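Local atomic coordinates of Fe-regulated protein B (Neisseria meningitidis, PDB entry 4AIP), a protein that carries iron across the outer membrane of the meningococcus as a TonB-dependent beta-barrel transporter. Residues 445-450 with 456-461; 79-84 with 707-712; 119-124 with 269-274. All blocks are in the same frame, centred on the assembly; numbering follows the deposited sequence.

Interaction 1 of 3, residues 445-450 with 456-461; sequences YIEAIH and TLTGGL. Unlike the reference sequence in segment 445-450: Ile446 (reference Val).
The carboxylate of Glu447 has the methyl CG2 of Thr458 over one of its faces, 4.2 Å from CD, while its OE2 accepts a hydrogen bond from the backbone N of Ser157 in the plug. The rings of Tyr445 and His450 make no close contact with the facing strand, though CB of each approaches a carbonyl there. Tyr445 leads its ring off to Ala156 and Ser157, and the side chain of His450 touches Thr376 of the neighbouring barrel strand. Glu447 passes over Gly460, its CG 3.8 Å from Gly460 CA. Beside this pair, Ile449 and Thr458 stand side by side, CG1 3.9 Å from OG1. With CG2 of Ile449 opposite its backbone N (chi1 -62° to CG1), that branch reaches CG2 of Thr456, whose OG1 is bonded instead to Asp451. On the other face are Ile446, Ala448, His450, Leu457 and Leu461; here CD1 of Ile446 packs 3.9 Å from CB of Leu461. The backbones form a regular antiparallel beta hairpin, with paired N-H...O=C bonds at the hydrogen-bonded pairs Ile446-Leu461, Ala448-Gly459 and His450-Leu457. Those of the last pair are nearly linear, at 175°, the one from His450 N to Leu457 O spanning 2.7 Å. CA-H...O contacts supplement them, as from Glu447 CA to Gly459 O at 3.2 Å. The chemistry is divided by face: the inward side is mixed, with Glu447 hydrogen-bonded to the plug; the outward side, His450 apart, is aliphatic, consistent with a barrel wall in a membrane, and backbone bonding does most of the joining.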
ATOM      1  N   TYR B 445       6.767   3.720  44.560  1.00 14.93           N
ATOM      2  CA  TYR B 445       8.185   3.889  44.883  1.00 16.75           C
ATOM      3  C   TYR B 445       8.377   5.258  45.481  1.00 19.20           C
ATOM      4  O   TYR B 445       7.536   6.127  45.270  1.00 16.43           O
ATOM      5  CB  TYR B 445       9.083   3.695  43.640  1.00 17.97           C
ATOM      6  CG  TYR B 445       8.961   4.848  42.661  1.00 19.42           C
ATOM      7  CD1 TYR B 445       9.689   6.038  42.891  1.00 19.62           C
ATOM      8  CD2 TYR B 445       8.106   4.776  41.543  1.00 19.52           C
ATOM      9  CE1 TYR B 445       9.588   7.102  42.077  1.00 19.08           C
ATOM     10  CE2 TYR B 445       8.003   5.866  40.680  1.00 19.85           C
ATOM     11  CZ  TYR B 445       8.756   7.011  40.986  1.00 21.11           C
ATOM     12  OH  TYR B 445       8.700   8.115  40.231  1.00 20.13           O
ATOM     13  N   ILE B 446       9.470   5.421  46.223  1.00 19.77           N
ATOM     14  CA  ILE B 446       9.926   6.690  46.748  1.00 19.34           C
ATOM     15  C   ILE B 446      11.443   6.725  46.727  1.00 18.21           C
ATOM     16  O   ILE B 446      12.115   5.750  47.014  1.00 15.23           O
ATOM     17  CB  ILE B 446       9.718   6.815  48.241  1.00 20.67           C
ATOM     18  CG1 ILE B 446       9.192   5.530  48.842  1.00 21.68           C
ATOM     19  CG2 ILE B 446       8.992   8.070  48.621  1.00 21.19           C
ATOM     20  CD1 ILE B 446       9.805   5.294  50.147  1.00 21.89           C
ATOM     21  N   GLU B 447      11.966   7.896  46.510  1.00 18.13           N
ATOM     22  CA  GLU B 447      13.364   8.091  46.422  1.00 20.41           C
ATOM     23  C   GLU B 447      13.729   9.435  46.989  1.00 21.00           C
ATOM     24  O   GLU B 447      13.148  10.461  46.604  1.00 23.13           O
ATOM     25  CB  GLU B 447      13.759   8.122  44.971  1.00 20.86           C
ATOM     26  CG  GLU B 447      14.642   7.022  44.628  1.00 21.63           C
ATOM     27  CD  GLU B 447      15.298   7.234  43.305  1.00 22.10           C
ATOM     28  OE1 GLU B 447      15.527   8.407  42.855  1.00 22.33           O
ATOM     29  OE2 GLU B 447      15.574   6.183  42.712  1.00 23.61           O
ATOM     30  N   ALA B 448      14.717   9.448  47.865  1.00 18.99           N
ATOM     31  CA  ALA B 448      15.197  10.724  48.341  1.00 18.70           C
ATOM     32  C   ALA B 448      16.579  10.977  47.785  1.00 18.41           C
ATOM     33  O   ALA B 448      17.430  10.083  47.814  1.00 17.11           O
ATOM     34  CB  ALA B 448      15.213  10.761  49.839  1.00 18.48           C
ATOM     35  N   ILE B 449      16.791  12.194  47.279  1.00 19.78           N
ATOM     36  CA  ILE B 449      18.069  12.587  46.721  1.00 21.63           C
ATOM     37  C   ILE B 449      18.568  13.776  47.497  1.00 24.50           C
ATOM     38  O   ILE B 449      17.990  14.850  47.466  1.00 23.70           O
ATOM     39  CB  ILE B 449      17.975  12.950  45.260  1.00 21.26           C
ATOM     40  CG1 ILE B 449      17.520  11.714  44.480  1.00 22.08           C
ATOM     41  CG2 ILE B 449      19.338  13.379  44.708  1.00 20.37           C
ATOM     42  CD1 ILE B 449      16.804  12.068  43.237  1.00 21.71           C
ATOM     43  N   HIS B 450      19.664  13.551  48.203  1.00 26.03           N
ATOM     44  CA  HIS B 450      20.130  14.527  49.116  1.00 25.06           C
ATOM     45  C   HIS B 450      21.545  14.896  48.762  1.00 25.77           C
ATOM     46  O   HIS B 450      22.397  14.010  48.638  1.00 25.05           O
ATOM     47  CB  HIS B 450      20.069  13.976  50.533  1.00 24.37           C
ATOM     48  CG  HIS B 450      20.423  14.989  51.572  1.00 23.51           C
ATOM     49  ND1 HIS B 450      19.868  16.259  51.579  1.00 23.44           N
ATOM     50  CD2 HIS B 450      21.274  14.938  52.634  1.00 21.68           C
ATOM     51  CE1 HIS B 450      20.370  16.947  52.608  1.00 22.58           C
ATOM     52  NE2 HIS B 450      21.233  16.174  53.254  1.00 21.75           N
ATOM     53  N   THR B 456      26.404  13.489  46.763  1.00 21.80           N
ATOM     54  CA  THR B 456      25.020  13.378  46.406  1.00 19.84           C
ATOM     55  C   THR B 456      24.585  11.967  46.799  1.00 20.23           C
ATOM     56  O   THR B 456      25.122  10.977  46.300  1.00 20.11           O
ATOM     57  CB  THR B 456      24.794  13.679  44.926  1.00 20.72           C
ATOM     58  OG1 THR B 456      24.931  15.095  44.711  1.00 20.34           O
ATOM     59  CG2 THR B 456      23.370  13.249  44.497  1.00 20.11           C
ATOM     60  N   LEU B 457      23.626  11.888  47.726  1.00 19.91           N
ATOM     61  CA  LEU B 457      23.184  10.610  48.291  1.00 18.71           C
ATOM     62  C   LEU B 457      21.772  10.328  47.860  1.00 17.25           C
ATOM     63  O   LEU B 457      20.979  11.251  47.759  1.00 17.33           O
ATOM     64  CB  LEU B 457      23.281  10.649  49.823  1.00 18.92           C
ATOM     65  CG  LEU B 457      24.706  11.045  50.277  1.00 20.78           C
ATOM     66  CD1 LEU B 457      24.749  11.614  51.703  1.00 21.82           C
ATOM     67  CD2 LEU B 457      25.703   9.908  50.175  1.00 21.54           C
ATOM     68  N   THR B 458      21.474   9.061  47.596  1.00 15.40           N
ATOM     69  CA  THR B 458      20.229   8.674  46.946  1.00 14.59           C
ATOM     70  C   THR B 458      19.756   7.482  47.758  1.00 13.03           C
ATOM     71  O   THR B 458      20.566   6.533  47.993  1.00 12.60           O
ATOM     72  CB  THR B 458      20.433   8.329  45.438  1.00 16.77           C
ATOM     73  OG1 THR B 458      20.767   9.520  44.727  1.00 18.46           O
ATOM     74  CG2 THR B 458      19.161   7.751  44.803  1.00 19.64           C
ATOM     75  N   GLY B 459      18.500   7.540  48.266  1.00 11.10           N
ATOM     76  CA  GLY B 459      17.958   6.410  48.995  1.00  8.44           C
ATOM     77  C   GLY B 459      16.604   6.157  48.413  1.00  9.34           C
ATOM     78  O   GLY B 459      15.834   7.115  48.198  1.00 10.45           O
ATOM     79  N   GLY B 460      16.264   4.890  48.172  1.00  8.54           N
ATOM     80  CA  GLY B 460      14.961   4.666  47.642  1.00  9.45           C
ATOM     81  C   GLY B 460      14.378   3.331  47.927  1.00 11.35           C
ATOM     82  O   GLY B 460      15.083   2.431  48.315  1.00 10.36           O
ATOM     83  N   LEU B 461      13.081   3.188  47.649  1.00 13.55           N
ATOM     84  CA  LEU B 461      12.421   1.926  47.846  1.00 14.14           C
ATOM     85  C   LEU B 461      11.307   1.725  46.865  1.00 13.88           C
ATOM     86  O   LEU B 461      10.519   2.675  46.605  1.00 15.30           O
ATOM     87  CB  LEU B 461      11.752   2.002  49.193  1.00 16.20           C
ATOM     88  CG  LEU B 461      11.833   0.714  49.925  1.00 19.75           C
ATOM     89  CD1 LEU B 461      13.175   0.793  50.524  1.00 21.63           C
ATOM     90  CD2 LEU B 461      10.808   0.844  50.998  1.00 22.13           C
TER

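Interaction 2 of 3, residues 79-84 with 707-712; sequences ESTATD and SVNNVF
Thr81 and Ser707 bring together two unlike backbones, their CA atoms 6.6 Å apart. Residues 79-84 form an irregular link between helices 74-77 and 85-88 of the plug, whereas 707-709 end a barrel strand that breaks at Asn710, where phi and psi of 55° and 54° turn the chain in the left-handed region. The loop is braced internally by an ST turn: Ser80 OG accepts the backbone N-H of Ala82 at 2.9 Å, and Asp84 then caps helix 85-88 through Glu87 N. Across the contact, Thr81 and Ser707 each direct CB toward the other segment. The methyl CG2 of Thr81 meets Ser707 OG at 3.1 Å and Ser707 CB at 3.5 Å. The first is short for a methyl against an oxygen, and because the threonine torsion is also far from staggered, its exact value is doubtful. The two hydroxyls stay 4.0 Å apart, OG1 of Thr81 to OG of Ser707, without a hydrogen bond. Ser707 OG instead makes a weak bond of 3.3 Å to OD1 of Asn709, two residues along the same strand. The amide ND2 of Asn709 comes within 4.2 Å of Thr81 CG2. Arg735 of the next barrel strand touches Thr81, Ser707 and Asn709 and bonds to Thr83 OG1. Plug and wall meet here by van der Waals contact of the Thr81 methyl with the Ser707 side chain, directional bonding being left to neighbours such as Arg735 and the Glu79-Lys695 salt bridge.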
ATOM      1  N   GLU B  79      23.627  13.148  11.021  1.00  9.44           N
ATOM      2  CA  GLU B  79      24.918  13.100  10.330  1.00  8.72           C
ATOM      3  C   GLU B  79      25.364  11.678  10.041  1.00  8.60           C
ATOM      4  O   GLU B  79      26.448  11.427   9.495  1.00  9.04           O
ATOM      5  CB  GLU B  79      25.977  13.818  11.139  1.00  8.59           C
ATOM      6  CG  GLU B  79      25.675  15.305  11.337  1.00  8.83           C
ATOM      7  CD  GLU B  79      26.566  15.948  12.361  1.00 13.02           C
ATOM      8  OE1 GLU B  79      27.432  15.251  12.964  1.00 16.38           O
ATOM      9  OE2 GLU B  79      26.397  17.170  12.581  1.00 14.73           O
ATOM     10  N   SER B  80      24.530  10.735  10.462  1.00  8.30           N
ATOM     11  CA  SER B  80      24.824   9.314  10.314  1.00  8.08           C
ATOM     12  C   SER B  80      24.052   8.765   9.136  1.00  9.66           C
ATOM     13  O   SER B  80      23.058   9.338   8.707  1.00 13.70           O
ATOM     14  CB  SER B  80      24.360   8.578  11.553  1.00  7.01           C
ATOM     15  OG  SER B  80      24.432   7.168  11.284  1.00  5.91           O
ATOM     16  N   THR B  81      24.451   7.600   8.677  1.00  9.62           N
ATOM     17  CA  THR B  81      23.900   6.964   7.496  1.00  8.58           C
ATOM     18  C   THR B  81      23.145   5.731   7.982  1.00  8.84           C
ATOM     19  O   THR B  81      22.522   5.037   7.180  1.00 11.20           O
ATOM     20  CB  THR B  81      25.136   6.595   6.692  1.00  9.98           C
ATOM     21  OG1 THR B  81      25.007   6.951   5.293  1.00 13.09           O
ATOM     22  CG2 THR B  81      25.579   5.232   6.890  1.00  7.66           C
ATOM     23  N   ALA B  82      23.187   5.457   9.292  1.00  7.80           N
ATOM     24  CA  ALA B  82      22.573   4.225   9.851  1.00  9.15           C
ATOM     25  C   ALA B  82      21.035   4.272   9.776  1.00  9.47           C
ATOM     26  O   ALA B  82      20.425   5.344   9.873  1.00  8.56           O
ATOM     27  CB  ALA B  82      23.056   4.004  11.331  1.00  7.38           C
ATOM     28  N   THR B  83      20.415   3.115   9.616  1.00  9.70           N
ATOM     29  CA  THR B  83      18.990   3.045   9.546  1.00  8.52           C
ATOM     30  C   THR B  83      18.483   1.984  10.507  1.00  9.77           C
ATOM     31  O   THR B  83      17.361   1.515  10.358  1.00 11.86           O
ATOM     32  CB  THR B  83      18.566   2.669   8.153  1.00  7.91           C
ATOM     33  OG1 THR B  83      19.360   1.590   7.702  1.00 11.30           O
ATOM     34  CG2 THR B  83      18.751   3.818   7.198  1.00  7.31           C
ATOM     35  N   ASP B  84      19.335   1.540  11.432  1.00  9.44           N
ATOM     36  CA  ASP B  84      18.902   0.678  12.544  1.00 10.86           C
ATOM     37  C   ASP B  84      19.759   0.907  13.774  1.00 11.59           C
ATOM     38  O   ASP B  84      20.877   1.464  13.652  1.00 11.39           O
ATOM     39  CB  ASP B  84      18.827  -0.812  12.171  1.00 10.52           C
ATOM     40  CG  ASP B  84      20.157  -1.383  11.609  1.00 14.69           C
ATOM     41  OD1 ASP B  84      21.260  -0.784  11.733  1.00 12.49           O
ATOM     42  OD2 ASP B  84      20.089  -2.489  11.027  1.00 19.00           O
ATOM     43  N   SER B 707      29.046   6.977   3.642  1.00 14.27           N
ATOM     44  CA  SER B 707      29.720   6.048   4.507  1.00 14.38           C
ATOM     45  C   SER B 707      30.073   4.817   3.710  1.00 16.27           C
ATOM     46  O   SER B 707      29.357   4.435   2.737  1.00 17.03           O
ATOM     47  CB  SER B 707      28.838   5.634   5.661  1.00 12.37           C
ATOM     48  OG  SER B 707      28.099   4.469   5.282  1.00 13.64           O
ATOM     49  N   VAL B 708      31.191   4.222   4.112  1.00 15.11           N
ATOM     50  CA  VAL B 708      31.497   2.888   3.682  1.00 17.53           C
ATOM     51  C   VAL B 708      31.818   2.048   4.936  1.00 19.03           C
ATOM     52  O   VAL B 708      32.870   2.267   5.617  1.00 18.00           O
ATOM     53  CB  VAL B 708      32.687   2.825   2.776  1.00 17.95           C
ATOM     54  CG1 VAL B 708      32.737   1.421   2.183  1.00 18.01           C
ATOM     55  CG2 VAL B 708      32.658   3.953   1.700  1.00 18.90           C
ATOM     56  N   ASN B 709      30.909   1.091   5.179  1.00 18.68           N
ATOM     57  CA  ASN B 709      30.818   0.338   6.400  1.00 17.54           C
ATOM     58  C   ASN B 709      31.287  -1.018   6.056  1.00 15.84           C
ATOM     59  O   ASN B 709      30.993  -1.543   4.969  1.00 14.10           O
ATOM     60  CB  ASN B 709      29.355   0.232   6.877  1.00 19.02           C
ATOM     61  CG  ASN B 709      28.778   1.571   7.393  1.00 22.26           C
ATOM     62  OD1 ASN B 709      29.471   2.555   7.651  1.00 23.40           O
ATOM     63  ND2 ASN B 709      27.484   1.585   7.537  1.00 33.77           N
ATOM     64  N   ASN B 710      31.998  -1.589   7.021  1.00 13.53           N
ATOM     65  CA  ASN B 710      32.725  -2.811   6.883  1.00 12.22           C
ATOM     66  C   ASN B 710      33.679  -2.679   5.689  1.00 12.53           C
ATOM     67  O   ASN B 710      33.704  -3.520   4.796  1.00 12.68           O
ATOM     68  CB  ASN B 710      31.804  -4.038   6.836  1.00 11.24           C
ATOM     69  CG  ASN B 710      32.580  -5.344   6.969  1.00 17.17           C
ATOM     70  OD1 ASN B 710      33.835  -5.346   7.064  1.00 20.60           O
ATOM     71  ND2 ASN B 710      31.856  -6.463   6.978  1.00 14.32           N
ATOM     72  N   VAL B 711      34.509  -1.638   5.707  1.00 13.01           N
ATOM     73  CA  VAL B 711      35.494  -1.443   4.635  1.00 15.28           C
ATOM     74  C   VAL B 711      36.143  -2.715   4.063  1.00 13.95           C
ATOM     75  O   VAL B 711      36.247  -2.810   2.848  1.00 13.35           O
ATOM     76  CB  VAL B 711      36.639  -0.499   5.013  1.00 15.64           C
ATOM     77  CG1 VAL B 711      37.359  -0.051   3.718  1.00 20.22           C
ATOM     78  CG2 VAL B 711      36.122   0.681   5.749  1.00 17.16           C
ATOM     79  N   PHE B 712      36.567  -3.650   4.928  1.00 13.28           N
ATOM     80  CA  PHE B 712      37.347  -4.788   4.488  1.00 14.33           C
ATOM     81  C   PHE B 712      36.492  -5.953   4.121  1.00 14.56           C
ATOM     82  O   PHE B 712      36.993  -7.019   3.824  1.00 13.88           O
ATOM     83  CB  PHE B 712      38.445  -5.149   5.500  1.00 15.05           C
ATOM     84  CG  PHE B 712      39.321  -4.010   5.789  1.00 14.46           C
ATOM     85  CD1 PHE B 712      40.192  -3.515   4.794  1.00 15.92           C
ATOM     86  CD2 PHE B 712      39.239  -3.373   7.030  1.00 14.32           C
ATOM     87  CE1 PHE B 712      41.015  -2.400   5.060  1.00 21.88           C
ATOM     88  CE2 PHE B 712      40.040  -2.251   7.330  1.00 16.86           C
ATOM     89  CZ  PHE B 712      40.930  -1.750   6.363  1.00 22.60           C
TER

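Interaction 3 of 3, residues 119-124 with 269-274; sequences IKVDNA and SHMKDQ. With N8E (3,6,9,12,15-pentaoxatricosan-1-ol), chain F.
Val121 and Met271 meet because the methionine chain, extended through chi2, bends at chi3 (74°) and presents its terminal methyl CE to the valine. Val121 in turn offers CG2, from a first torsion of -20° that lies close to eclipsed. The place is the interior of a TonB-dependent receptor barrel, where the plug domain fills the lumen: Val121 ends plug strand 118-121, and Met271 projects inward from barrel strand 264-276. The two methyls come to 3.4 Å, CG2 to CE, a tight contact whose precise length is doubtful given that torsion. Their side chains run at a slant to one another, while the backbones remain far apart, CA of Val121 9.9 Å from CA of Met271, so the reach is made by side chains alone. Leu143 and Leu252 also touch Met271, extending this apolar patch.

Just beyond Val121 the plug chain reverses in a type I' turn to Ala124, closed by the bond from Ala124 N to Val121 O. Asp122, within that turn, faces Ser269, but its OD2 is 4.2 Å from Ser269 OG and takes its hydrogen bond from the plug, with Thr171 OG1. Alternate residues of the strand face outward. His270 and Lys272 thus lie against the detergent N8E, which is hydrogen-bonded to Ser191 OG of the second subunit. ND1 of His270 bonds to Thr311 OG1, which would fix the ring's rotation. The alkyl chain then meets the imidazole at its edge, near the ring plane, with N8E C05 3.3 Å from CD2 of His270.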
ATOM      1  N   ILE B 119      13.626  -2.211  25.841  1.00  7.04           N
ATOM      2  CA  ILE B 119      13.692  -1.004  25.068  1.00  7.30           C
ATOM      3  C   ILE B 119      12.415  -0.251  25.424  1.00  8.01           C
ATOM      4  O   ILE B 119      11.302  -0.755  25.192  1.00  6.50           O
ATOM      5  CB  ILE B 119      13.653  -1.293  23.551  1.00  7.21           C
ATOM      6  CG1 ILE B 119      15.001  -1.954  23.132  1.00  7.77           C
ATOM      7  CG2 ILE B 119      13.451   0.041  22.708  1.00  5.12           C
ATOM      8  CD1 ILE B 119      14.826  -3.208  22.393  1.00  6.23           C
ATOM      9  N   LYS B 120      12.623   0.975  25.909  1.00  8.76           N
ATOM     10  CA  LYS B 120      11.578   1.845  26.322  1.00  9.05           C
ATOM     11  C   LYS B 120      11.463   2.922  25.309  1.00  9.60           C
ATOM     12  O   LYS B 120      12.465   3.581  25.031  1.00 10.64           O
ATOM     13  CB  LYS B 120      11.984   2.434  27.673  1.00  9.14           C
ATOM     14  CG  LYS B 120      11.999   1.395  28.765  1.00 10.98           C
ATOM     15  CD  LYS B 120      12.241   2.026  30.145  1.00 16.70           C
ATOM     16  CE  LYS B 120      12.511   0.940  31.212  1.00 13.36           C
ATOM     17  NZ  LYS B 120      12.146   1.382  32.628  1.00 22.00           N
ATOM     18  N   VAL B 121      10.285   3.100  24.697  1.00 10.74           N
ATOM     19  CA  VAL B 121      10.086   4.301  23.885  1.00 12.17           C
ATOM     20  C   VAL B 121       8.955   5.040  24.490  1.00 10.64           C
ATOM     21  O   VAL B 121       7.931   4.403  24.904  1.00  9.65           O
ATOM     22  CB  VAL B 121       9.949   4.045  22.370  1.00 14.00           C
ATOM     23  CG1 VAL B 121      10.556   2.635  21.943  1.00 15.17           C
ATOM     24  CG2 VAL B 121       8.591   4.263  21.870  1.00 26.32           C
ATOM     25  N   ASP B 122       9.173   6.342  24.641  1.00  9.97           N
ATOM     26  CA  ASP B 122       8.266   7.253  25.322  1.00 11.45           C
ATOM     27  C   ASP B 122       7.757   6.622  26.633  1.00 11.71           C
ATOM     28  O   ASP B 122       6.587   6.790  27.003  1.00 10.92           O
ATOM     29  CB  ASP B 122       7.087   7.554  24.406  1.00 12.27           C
ATOM     30  CG  ASP B 122       7.502   8.257  23.117  1.00 19.14           C
ATOM     31  OD1 ASP B 122       8.442   9.086  23.161  1.00 16.43           O
ATOM     32  OD2 ASP B 122       6.873   7.994  22.083  1.00 14.01           O
ATOM     33  N   ASN B 123       8.633   5.862  27.292  1.00 11.50           N
ATOM     34  CA  ASN B 123       8.322   5.272  28.582  1.00 12.03           C
ATOM     35  C   ASN B 123       7.150   4.261  28.521  1.00 12.12           C
ATOM     36  O   ASN B 123       6.285   4.261  29.398  1.00 11.15           O
ATOM     37  CB  ASN B 123       8.062   6.345  29.642  1.00 10.45           C
ATOM     38  CG  ASN B 123       8.359   5.845  31.058  1.00 16.01           C
ATOM     39  OD1 ASN B 123       9.034   4.812  31.255  1.00 22.88           O
ATOM     40  ND2 ASN B 123       7.822   6.560  32.056  1.00 15.65           N
ATOM     41  N   ALA B 124       7.148   3.429  27.472  1.00 12.09           N
ATOM     42  CA  ALA B 124       6.226   2.275  27.357  1.00 10.86           C
ATOM     43  C   ALA B 124       7.017   1.040  26.910  1.00 11.13           C
ATOM     44  O   ALA B 124       7.858   1.127  25.997  1.00 12.77           O
ATOM     45  CB  ALA B 124       5.154   2.615  26.331  1.00  9.58           C
ATOM     46  N   SER B 269       0.109  10.939  20.958  1.00  9.22           N
ATOM     47  CA  SER B 269       1.108  10.379  20.102  1.00 10.83           C
ATOM     48  C   SER B 269       0.624   9.028  19.562  1.00  9.95           C
ATOM     49  O   SER B 269       0.075   8.245  20.355  1.00  8.47           O
ATOM     50  CB  SER B 269       2.319  10.215  20.998  1.00 13.01           C
ATOM     51  OG  SER B 269       3.306   9.397  20.439  1.00 19.99           O
ATOM     52  N   HIS B 270       0.764   8.742  18.259  1.00  9.60           N
ATOM     53  CA  HIS B 270       0.594   7.360  17.822  1.00 11.16           C
ATOM     54  C   HIS B 270       1.785   6.973  16.990  1.00 11.32           C
ATOM     55  O   HIS B 270       2.139   7.729  16.072  1.00 11.62           O
ATOM     56  CB  HIS B 270      -0.702   7.093  17.045  1.00 13.52           C
ATOM     57  CG  HIS B 270      -0.815   5.678  16.565  1.00 17.47           C
ATOM     58  ND1 HIS B 270      -1.333   4.678  17.348  1.00 19.48           N
ATOM     59  CD2 HIS B 270      -0.442   5.086  15.407  1.00 19.49           C
ATOM     60  CE1 HIS B 270      -1.301   3.534  16.693  1.00 20.24           C
ATOM     61  NE2 HIS B 270      -0.736   3.748  15.521  1.00 21.01           N
ATOM     62  N   MET B 271       2.391   5.823  17.301  1.00  9.95           N
ATOM     63  CA  MET B 271       3.507   5.369  16.537  1.00 12.05           C
ATOM     64  C   MET B 271       3.257   3.992  15.967  1.00 12.19           C
ATOM     65  O   MET B 271       2.629   3.150  16.615  1.00 12.33           O
ATOM     66  CB  MET B 271       4.733   5.355  17.387  1.00 14.14           C
ATOM     67  CG  MET B 271       5.634   4.279  16.955  1.00 19.07           C
ATOM     68  SD  MET B 271       7.060   3.996  17.942  1.00 26.86           S
ATOM     69  CE  MET B 271       6.491   3.200  19.387  1.00 22.76           C
ATOM     70  N   LYS B 272       3.776   3.756  14.759  1.00 12.58           N
ATOM     71  CA  LYS B 272       3.726   2.425  14.221  1.00 13.15           C
ATOM     72  C   LYS B 272       5.067   2.126  13.577  1.00 12.71           C
ATOM     73  O   LYS B 272       5.614   2.986  12.906  1.00 12.75           O
ATOM     74  CB  LYS B 272       2.579   2.265  13.218  1.00 15.07           C
ATOM     75  CG  LYS B 272       2.521   0.881  12.733  1.00 18.31           C
ATOM     76  CD  LYS B 272       1.770   0.661  11.458  1.00 20.51           C
ATOM     77  CE  LYS B 272       0.325   0.577  11.659  1.00 23.57           C
ATOM     78  NZ  LYS B 272      -0.148  -0.543  10.834  1.00 23.12           N
ATOM     79  N   ASP B 273       5.534   0.874  13.745  1.00 13.22           N
ATOM     80  CA  ASP B 273       6.820   0.402  13.250  1.00 14.14           C
ATOM     81  C   ASP B 273       6.539  -0.962  12.644  1.00 14.35           C
ATOM     82  O   ASP B 273       6.117  -1.894  13.356  1.00 14.11           O
ATOM     83  CB  ASP B 273       7.693   0.164  14.496  1.00 17.12           C
ATOM     84  CG  ASP B 273       9.206   0.379  14.244  1.00 19.64           C
ATOM     85  OD1 ASP B 273       9.755  -0.201  13.280  1.00 20.23           O
ATOM     86  OD2 ASP B 273       9.842   1.074  15.061  1.00 21.26           O
ATOM     87  N   GLN B 274       6.782  -1.155  11.368  1.00 14.62           N
ATOM     88  CA  GLN B 274       6.374  -2.427  10.781  1.00 15.17           C
ATOM     89  C   GLN B 274       7.421  -3.066   9.845  1.00 15.19           C
ATOM     90  O   GLN B 274       8.039  -2.386   8.998  1.00 12.51           O
ATOM     91  CB  GLN B 274       5.080  -2.184  10.032  1.00 16.22           C
ATOM     92  CG  GLN B 274       4.514  -3.389   9.474  1.00 18.92           C
ATOM     93  CD  GLN B 274       3.182  -3.147   8.860  1.00 21.41           C
ATOM     94  OE1 GLN B 274       2.198  -3.775   9.256  1.00 23.60           O
ATOM     95  NE2 GLN B 274       3.111  -2.227   7.918  1.00 19.75           N
TER
HETATM   96  C01 N8E F1743      -1.830   3.697  10.797  1.00 18.27           C
HETATM   97  C02 N8E F1743      -1.093   4.126  12.052  1.00 17.70           C
HETATM   98  C03 N8E F1743      -0.010   5.144  11.726  1.00 18.51           C
HETATM   99  C04 N8E F1743      -0.518   6.579  11.638  1.00 17.44           C
HETATM  100  C05 N8E F1743      -0.407   7.340  12.943  1.00 16.03           C
HETATM  101  C06 N8E F1743      -1.530   8.367  13.086  1.00 12.04           C
HETATM  102  C07 N8E F1743      -2.769   7.802  13.691  1.00 13.15           C
HETATM  103  C08 N8E F1743      -3.626   8.823  14.442  1.00 19.46           C
HETATM  104  O09 N8E F1743      -2.984   9.252  15.634  1.00 19.45           O
HETATM  105  C10 N8E F1743      -3.640  10.231  16.401  1.00 20.92           C
HETATM  106  C11 N8E F1743      -2.649  10.988  17.282  1.00 17.88           C
HETATM  107  O12 N8E F1743      -2.771  12.370  17.017  1.00 19.89           O
HETATM  108  C13 N8E F1743      -1.851  13.030  16.158  1.00 23.12           C
HETATM  109  C14 N8E F1743      -2.469  14.400  15.909  1.00 26.05           C
HETATM  110  O15 N8E F1743      -2.313  14.782  14.538  1.00 34.26           O
HETATM  111  C16 N8E F1743      -3.476  15.367  13.950  1.00 28.91           C
HETATM  112  C17 N8E F1743      -3.498  16.855  14.236  1.00 32.02           C
HETATM  113  O18 N8E F1743      -2.719  17.495  13.221  1.00 32.80           O
HETATM  114  C19 N8E F1743      -1.857  18.538  13.717  1.00 38.51           C
HETATM  115  C20 N8E F1743      -2.513  19.903  13.992  1.00 37.81           C
HETATM  116  O21 N8E F1743      -1.976  20.485  15.192  1.00 35.54           O
HETATM  117  C22 N8E F1743      -1.012  21.498  14.934  1.00 31.44           C
HETATM  118  C23 N8E F1743      -1.476  22.690  15.742  1.00 27.76           C
HETATM  119  O24 N8E F1743      -0.701  23.854  15.397  1.00 29.98           O

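In the fold
Interaction 1 joins neighbouring strands of the barrel wall and lies toward the surface; interactions 2 and 3 are buried and join plug to wall. The chemistry follows: the wall is knitted by regular backbone bonds, while the plug is met by side chains, with no hydrogen bond across either contact. Interactions 2 and 3 share the domains they join but differ in character: one sets a methyl against a serine side chain, the other is mainly apolar. Their centres are about 25 Å apart, so the plug meets the wall at two separate places; interaction 1 lies about 29 Å from interaction 3, centre to centre, within the wall. Interaction 3 alone among them borders the detergent and a second subunit.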